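C-domain type II peptide synthetase (Streptomyces globisporus, PDB 4ZNM) belongs to the condensation-domain family of nonribosomal peptide synthetases and has the two-lobed fold of the CoA-dependent acyltransferase superfamily. Local coordinates at residues H47-W52 and E123-G128; K392-Q397 and S413-P418. All blocks are in the same frame, centred on the assembly; numbering follows the deposited sequence.

Contact 1 comes first along the chain and is complete before contact 2 begins. Their centres are about 15 Å apart. Contact 1 sets strand 47-55 against the end of helix 110-125, inside the N-terminal lobe. Contact 2 joins residues that follow strand 388-392 to strand 410-416 of the other sheet. Strand 388-392 pairs with strand 47-55, so segments 47-52 and 392-397 are neighbours. Ala51 O lies 2.8 Å from Ile393 N, a probable hydrogen bond. Arg396 of contact 2 forms a salt bridge with Glu125 of contact 1. The later part of the chain is thereby fastened to the N-terminal lobe, consistent with the latch crossover of condensation domains.

Contact 1. Residues H47-W52 and E123-G128; sequences HIVGAW and EVESTG
The imidazole of His47 meets the turn after helix 110-125 with its edge, where the carbonyl oxygens of Glu125 and Thr127 sit. NE2 donates to Thr127 O at 2.9 Å. The bond approaches almost in line with the C=O, but it is bent at the hydrogen (130°), and Thr127 O is tilted 28° from the ring plane. The neighbouring CE1 is 3.1 Å from Glu125 O. That oxygen is badly angled for NE2 and makes no hydrogen bond with it. At the other ring nitrogen, ND1 is hydrogen-bonded to Ser404 OG.

Beside the ring, Val49 CG1 rests 3.9 Å from Glu125 CA, and both valine methyls touch Glu125 CB. The extended Glu125 chain crosses the Val49 side chain at about a right angle and brings the carboxylate to Ser404 N, Arg246 and Arg396. Val124 O accepts from both Thr127 N and Thr127 OG1, which braces the turn. The contact joins strand 47-55 of the six-stranded mixed sheet to the C-terminal end of helix 110-125.

With both its nitrogens bonded, the His47 ring has its rotation fixed. The two arginines would favour an ionised Glu125, while NE2 gives a hydrogen bond to a backbone carbonyl of the turn that follows the helix.

Contact 2. Residues K392-Q397 and S413-P418; sequences KIWERQ and SIHIDP
Trp394 stacks on His415. Lys392 comes first in segment 392-397. Its CG lies 3.4 Å above the indole plane, on the face opposite His415, so the indole is sandwiched between an aliphatic chain and an imidazole. Ile393 keeps the backbone paired with Ala51 of strand 47-55.

Trp394 lies in the loop that follows strand 388-392. CG stands anti to the carbonyl carbon (chi1 -80°), which carries the indole across to strand 410-416. The stack is face to face: the five-membered ring and the imidazole have centroids 3.5 Å apart and planes at 11°. His415 CE1 comes within 3.1 Å of Trp394 NE1, over the face of the indole. His415 NE2 is 3.4 Å from Trp394 NE1, but the angle is too poor for a hydrogen bond. His415 CB extends the overlap with a CH-pi contact, 4.2 Å from the centroid of the six-membered ring.

In the condensation-domain fold, Trp394 follows a strand of the six-stranded sheet, while His415 lies on a strand of the five-stranded one. The chain between them passes from one sheet to the other. Val374 also touches Trp394. On the far face of the imidazole lies Asp417 N, 4.0 Å above the plane. The Asp417 carboxylate approaches the indole obliquely, with OD2 4.1 Å from Trp394 CD1, while OD1 is hydrogen-bonded to Ser419 OG.

Farther along, Arg396 turns to helix 110-125, where its NH2 is also hydrogen-bonded to Asn122 OD1. Gln397 N is hydrogen-bonded to Glu118 of the same helix.

Contact 1. Residues H47-W52 and E123-G128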
loop_
_atom_site.group_PDB
_atom_site.type_symbol
_atom_site.label_atom_id
_atom_site.label_comp_id
_atom_site.label_asym_id
_atom_site.label_seq_id
_atom_site.Cartn_x
_atom_site.Cartn_y
_atom_site.Cartn_z
ATOM N N HIS A 47 -3.205 -2.554 -9.449
ATOM C CA HIS A 47 -2.366 -1.405 -9.681
ATOM C C HIS A 47 -2.363 -0.483 -8.475
ATOM O O HIS A 47 -3.074 -0.706 -7.496
ATOM C CB HIS A 47 -2.809 -0.637 -10.944
ATOM C CG HIS A 47 -4.281 -0.387 -11.034
ATOM N ND1 HIS A 47 -5.002 0.201 -10.014
ATOM C CD2 HIS A 47 -5.164 -0.642 -12.030
ATOM C CE1 HIS A 47 -6.269 0.303 -10.384
ATOM N NE2 HIS A 47 -6.390 -0.186 -11.608
ATOM N N ILE A 48 -1.492 0.512 -8.533
ATOM C CA ILE A 48 -1.399 1.500 -7.477
ATOM C C ILE A 48 -1.460 2.860 -8.169
ATOM O O ILE A 48 -0.841 3.042 -9.222
ATOM C CB ILE A 48 -0.095 1.302 -6.632
ATOM C CG1 ILE A 48 0.047 2.373 -5.559
ATOM C CG2 ILE A 48 1.137 1.342 -7.546
ATOM C CD1 ILE A 48 1.251 2.070 -4.575
ATOM N N VAL A 49 -2.215 3.799 -7.600
ATOM C CA VAL A 49 -2.406 5.112 -8.226
ATOM C C VAL A 49 -1.984 6.159 -7.238
ATOM O O VAL A 49 -2.123 5.977 -6.048
ATOM C CB VAL A 49 -3.866 5.377 -8.659
ATOM C CG1 VAL A 49 -4.356 4.297 -9.562
ATOM C CG2 VAL A 49 -4.756 5.488 -7.412
ATOM N N GLY A 50 -1.504 7.281 -7.747
ATOM C CA GLY A 50 -1.198 8.418 -6.902
ATOM C C GLY A 50 -1.438 9.694 -7.688
ATOM O O GLY A 50 -1.451 9.697 -8.939
ATOM N N ALA A 51 -1.662 10.760 -6.945
ATOM C CA ALA A 51 -1.924 12.069 -7.541
ATOM C C ALA A 51 -1.134 13.143 -6.832
ATOM O O ALA A 51 -1.010 13.122 -5.596
ATOM C CB ALA A 51 -3.395 12.390 -7.471
ATOM N N TRP A 52 -0.640 14.086 -7.634
ATOM C CA TRP A 52 0.136 15.227 -7.164
ATOM C C TRP A 52 -0.470 16.511 -7.703
ATOM O O TRP A 52 -0.777 16.594 -8.908
ATOM C CB TRP A 52 1.567 15.101 -7.640
ATOM C CG TRP A 52 2.346 14.060 -6.955
ATOM C CD1 TRP A 52 3.190 14.241 -5.912
ATOM C CD2 TRP A 52 2.362 12.669 -7.250
ATOM N NE1 TRP A 52 3.739 13.056 -5.544
ATOM C CE2 TRP A 52 3.242 12.068 -6.344
ATOM C CE3 TRP A 52 1.708 11.876 -8.186
ATOM C CZ2 TRP A 52 3.499 10.701 -6.346
ATOM C CZ3 TRP A 52 1.955 10.524 -8.199
ATOM C CH2 TRP A 52 2.853 9.942 -7.284
ATOM N N GLU A 123 -11.288 8.014 -11.244
ATOM C CA GLU A 123 -11.593 7.519 -12.580
ATOM C C GLU A 123 -10.403 6.731 -13.097
ATOM O O GLU A 123 -10.563 5.643 -13.634
ATOM C CB GLU A 123 -11.930 8.667 -13.549
ATOM C CG GLU A 123 -12.270 8.137 -14.934
ATOM C CD GLU A 123 -12.329 9.219 -15.980
ATOM O OE1 GLU A 123 -12.584 10.385 -15.614
ATOM O OE2 GLU A 123 -12.123 8.898 -17.170
ATOM N N VAL A 124 -9.198 7.260 -12.929
ATOM C CA VAL A 124 -8.012 6.539 -13.400
ATOM C C VAL A 124 -7.914 5.200 -12.663
ATOM O O VAL A 124 -7.677 4.184 -13.279
ATOM C CB VAL A 124 -6.727 7.372 -13.224
ATOM C CG1 VAL A 124 -5.479 6.510 -13.427
ATOM C CG2 VAL A 124 -6.749 8.537 -14.187
ATOM N N GLU A 125 -8.184 5.186 -11.360
ATOM C CA GLU A 125 -8.133 3.939 -10.582
ATOM C C GLU A 125 -9.142 2.905 -11.061
ATOM O O GLU A 125 -8.945 1.716 -10.861
ATOM C CB GLU A 125 -8.379 4.213 -9.086
ATOM C CG GLU A 125 -8.142 3.017 -8.206
ATOM C CD GLU A 125 -8.543 3.251 -6.739
ATOM O OE1 GLU A 125 -8.594 2.242 -5.967
ATOM O OE2 GLU A 125 -8.811 4.420 -6.372
ATOM N N SER A 126 -10.251 3.342 -11.650
ATOM C CA SER A 126 -11.197 2.375 -12.191
ATOM C C SER A 126 -10.802 1.814 -13.558
ATOM O O SER A 126 -11.479 0.928 -14.049
ATOM C CB SER A 126 -12.589 2.972 -12.305
ATOM O OG SER A 126 -12.610 3.897 -13.381
ATOM N N THR A 127 -9.706 2.274 -14.144
ATOM C CA THR A 127 -9.262 1.725 -15.414
ATOM C C THR A 127 -8.226 0.626 -15.185
ATOM O O THR A 127 -7.672 0.500 -14.095
ATOM C CB THR A 127 -8.675 2.803 -16.330
ATOM O OG1 THR A 127 -7.434 3.293 -15.792
ATOM C CG2 THR A 127 -9.668 3.935 -16.494
ATOM N N GLY A 128 -7.993 -0.193 -16.210
ATOM C CA GLY A 128 -7.096 -1.340 -16.094
ATOM C C GLY A 128 -5.720 -1.079 -16.658
ATOM O O GLY A 128 -5.511 -0.148 -17.436
#

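Contact 2. Residues K392-Q397 and S413-P418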
loop_
_atom_site.group_PDB
_atom_site.type_symbol
_atom_site.label_atom_id
_atom_site.label_comp_id
_atom_site.label_asym_id
_atom_site.label_seq_id
_atom_site.Cartn_x
_atom_site.Cartn_y
_atom_site.Cartn_z
ATOM N N LYS A 392 1.933 15.835 -2.906
ATOM C CA LYS A 392 1.159 14.605 -2.956
ATOM C C LYS A 392 -0.250 14.867 -2.423
ATOM O O LYS A 392 -0.408 15.516 -1.406
ATOM C CB LYS A 392 1.867 13.510 -2.147
ATOM C CG LYS A 392 1.206 12.118 -2.191
ATOM C CD LYS A 392 1.482 11.440 -3.512
ATOM C CE LYS A 392 0.622 10.221 -3.736
ATOM N NZ LYS A 392 0.764 9.243 -2.685
ATOM N N ILE A 393 -1.268 14.353 -3.113
ATOM C CA ILE A 393 -2.648 14.471 -2.655
ATOM C C ILE A 393 -2.946 13.200 -1.835
ATOM O O ILE A 393 -3.154 12.127 -2.381
ATOM C CB ILE A 393 -3.668 14.642 -3.828
ATOM C CG1 ILE A 393 -3.502 15.991 -4.534
ATOM C CG2 ILE A 393 -5.115 14.521 -3.320
ATOM C CD1 ILE A 393 -4.316 16.119 -5.826
ATOM N N TRP A 394 -2.947 13.340 -0.519
ATOM C CA TRP A 394 -3.154 12.227 0.404
ATOM C C TRP A 394 -4.590 12.140 0.864
ATOM O O TRP A 394 -5.141 11.058 1.024
ATOM C CB TRP A 394 -2.272 12.390 1.639
ATOM C CG TRP A 394 -0.894 11.979 1.444
ATOM C CD1 TRP A 394 0.224 12.762 1.559
ATOM C CD2 TRP A 394 -0.438 10.656 1.108
ATOM N NE1 TRP A 394 1.356 12.001 1.308
ATOM C CE2 TRP A 394 0.975 10.708 1.034
ATOM C CE3 TRP A 394 -1.088 9.431 0.862
ATOM C CZ2 TRP A 394 1.752 9.579 0.723
ATOM C CZ3 TRP A 394 -0.317 8.311 0.547
ATOM C CH2 TRP A 394 1.090 8.396 0.483
ATOM N N GLU A 395 -5.185 13.308 1.105
ATOM C CA GLU A 395 -6.553 13.380 1.611
ATOM C C GLU A 395 -7.510 13.013 0.492
ATOM O O GLU A 395 -7.594 13.682 -0.539
ATOM C CB GLU A 395 -6.861 14.782 2.191
ATOM C CG GLU A 395 -6.799 15.951 1.212
ATOM C CD GLU A 395 -6.775 17.318 1.923
ATOM O OE1 GLU A 395 -6.463 17.364 3.139
ATOM O OE2 GLU A 395 -7.069 18.342 1.262
ATOM N N ARG A 396 -8.164 11.883 0.664
ATOM C CA ARG A 396 -9.194 11.439 -0.252
ATOM C C ARG A 396 -10.463 11.261 0.557
ATOM O O ARG A 396 -10.418 10.817 1.688
ATOM C CB ARG A 396 -8.797 10.128 -0.948
ATOM C CG ARG A 396 -7.609 10.229 -1.905
ATOM C CD ARG A 396 -7.249 8.905 -2.546
ATOM N NE ARG A 396 -8.145 8.519 -3.642
ATOM C CZ ARG A 396 -7.975 7.418 -4.380
ATOM N NH1 ARG A 396 -6.957 6.613 -4.138
ATOM N NH2 ARG A 396 -8.808 7.120 -5.371
ATOM N N GLN A 397 -11.596 11.605 -0.027
ATOM C CA GLN A 397 -12.856 11.530 0.685
ATOM C C GLN A 397 -13.845 10.732 -0.158
ATOM O O GLN A 397 -14.778 10.114 0.353
ATOM C CB GLN A 397 -13.341 12.955 0.997
ATOM C CG GLN A 397 -12.347 13.696 1.921
ATOM C CD GLN A 397 -12.431 15.209 1.844
ATOM O OE1 GLN A 397 -13.511 15.791 1.942
ATOM N NE2 GLN A 397 -11.277 15.856 1.680
ATOM N N SER A 413 -5.413 0.695 5.041
ATOM C CA SER A 413 -4.204 1.369 4.582
ATOM C C SER A 413 -4.192 2.794 5.155
ATOM O O SER A 413 -5.014 3.615 4.754
ATOM C CB SER A 413 -4.167 1.386 3.049
ATOM O OG SER A 413 -2.996 2.017 2.549
ATOM N N ILE A 414 -3.283 3.058 6.096
ATOM C CA ILE A 414 -3.216 4.327 6.811
ATOM C C ILE A 414 -1.985 5.121 6.387
ATOM O O ILE A 414 -0.868 4.633 6.580
ATOM C CB ILE A 414 -3.132 4.124 8.329
ATOM C CG1 ILE A 414 -4.170 3.110 8.823
ATOM C CG2 ILE A 414 -3.271 5.449 9.043
ATOM C CD1 ILE A 414 -5.564 3.544 8.673
ATOM N N HIS A 415 -2.157 6.345 5.874
ATOM C CA HIS A 415 -1.017 7.244 5.715
ATOM C C HIS A 415 -0.927 8.184 6.907
ATOM O O HIS A 415 -1.869 8.892 7.218
ATOM C CB HIS A 415 -1.096 8.062 4.420
ATOM C CG HIS A 415 0.008 9.057 4.287
ATOM N ND1 HIS A 415 -0.193 10.419 4.402
ATOM C CD2 HIS A 415 1.338 8.887 4.098
ATOM C CE1 HIS A 415 0.962 11.043 4.270
ATOM N NE2 HIS A 415 1.908 10.138 4.085
ATOM N N ILE A 416 0.233 8.200 7.551
ATOM C CA ILE A 416 0.447 9.011 8.743
ATOM C C ILE A 416 1.357 10.175 8.371
ATOM O O ILE A 416 2.527 10.003 8.067
ATOM C CB ILE A 416 1.024 8.170 9.878
ATOM C CG1 ILE A 416 -0.003 7.113 10.283
ATOM C CG2 ILE A 416 1.393 9.051 11.074
ATOM C CD1 ILE A 416 0.588 5.922 10.940
ATOM N N ASP A 417 0.796 11.363 8.379
ATOM C CA ASP A 417 1.533 12.521 7.935
ATOM C C ASP A 417 2.473 13.014 9.031
ATOM O O ASP A 417 2.168 12.861 10.230
ATOM C CB ASP A 417 0.577 13.628 7.517
ATOM C CG ASP A 417 1.179 14.534 6.474
ATOM O OD1 ASP A 417 1.833 15.523 6.880
ATOM O OD2 ASP A 417 1.009 14.244 5.262
ATOM N N PRO A 418 3.628 13.588 8.622
ATOM C CA PRO A 418 4.536 14.248 9.570
ATOM C C PRO A 418 3.859 15.413 10.285
ATOM O O PRO A 418 4.084 15.630 11.479
ATOM C CB PRO A 418 5.686 14.749 8.675
ATOM C CG PRO A 418 5.645 13.877 7.471
ATOM C CD PRO A 418 4.196 13.563 7.256
#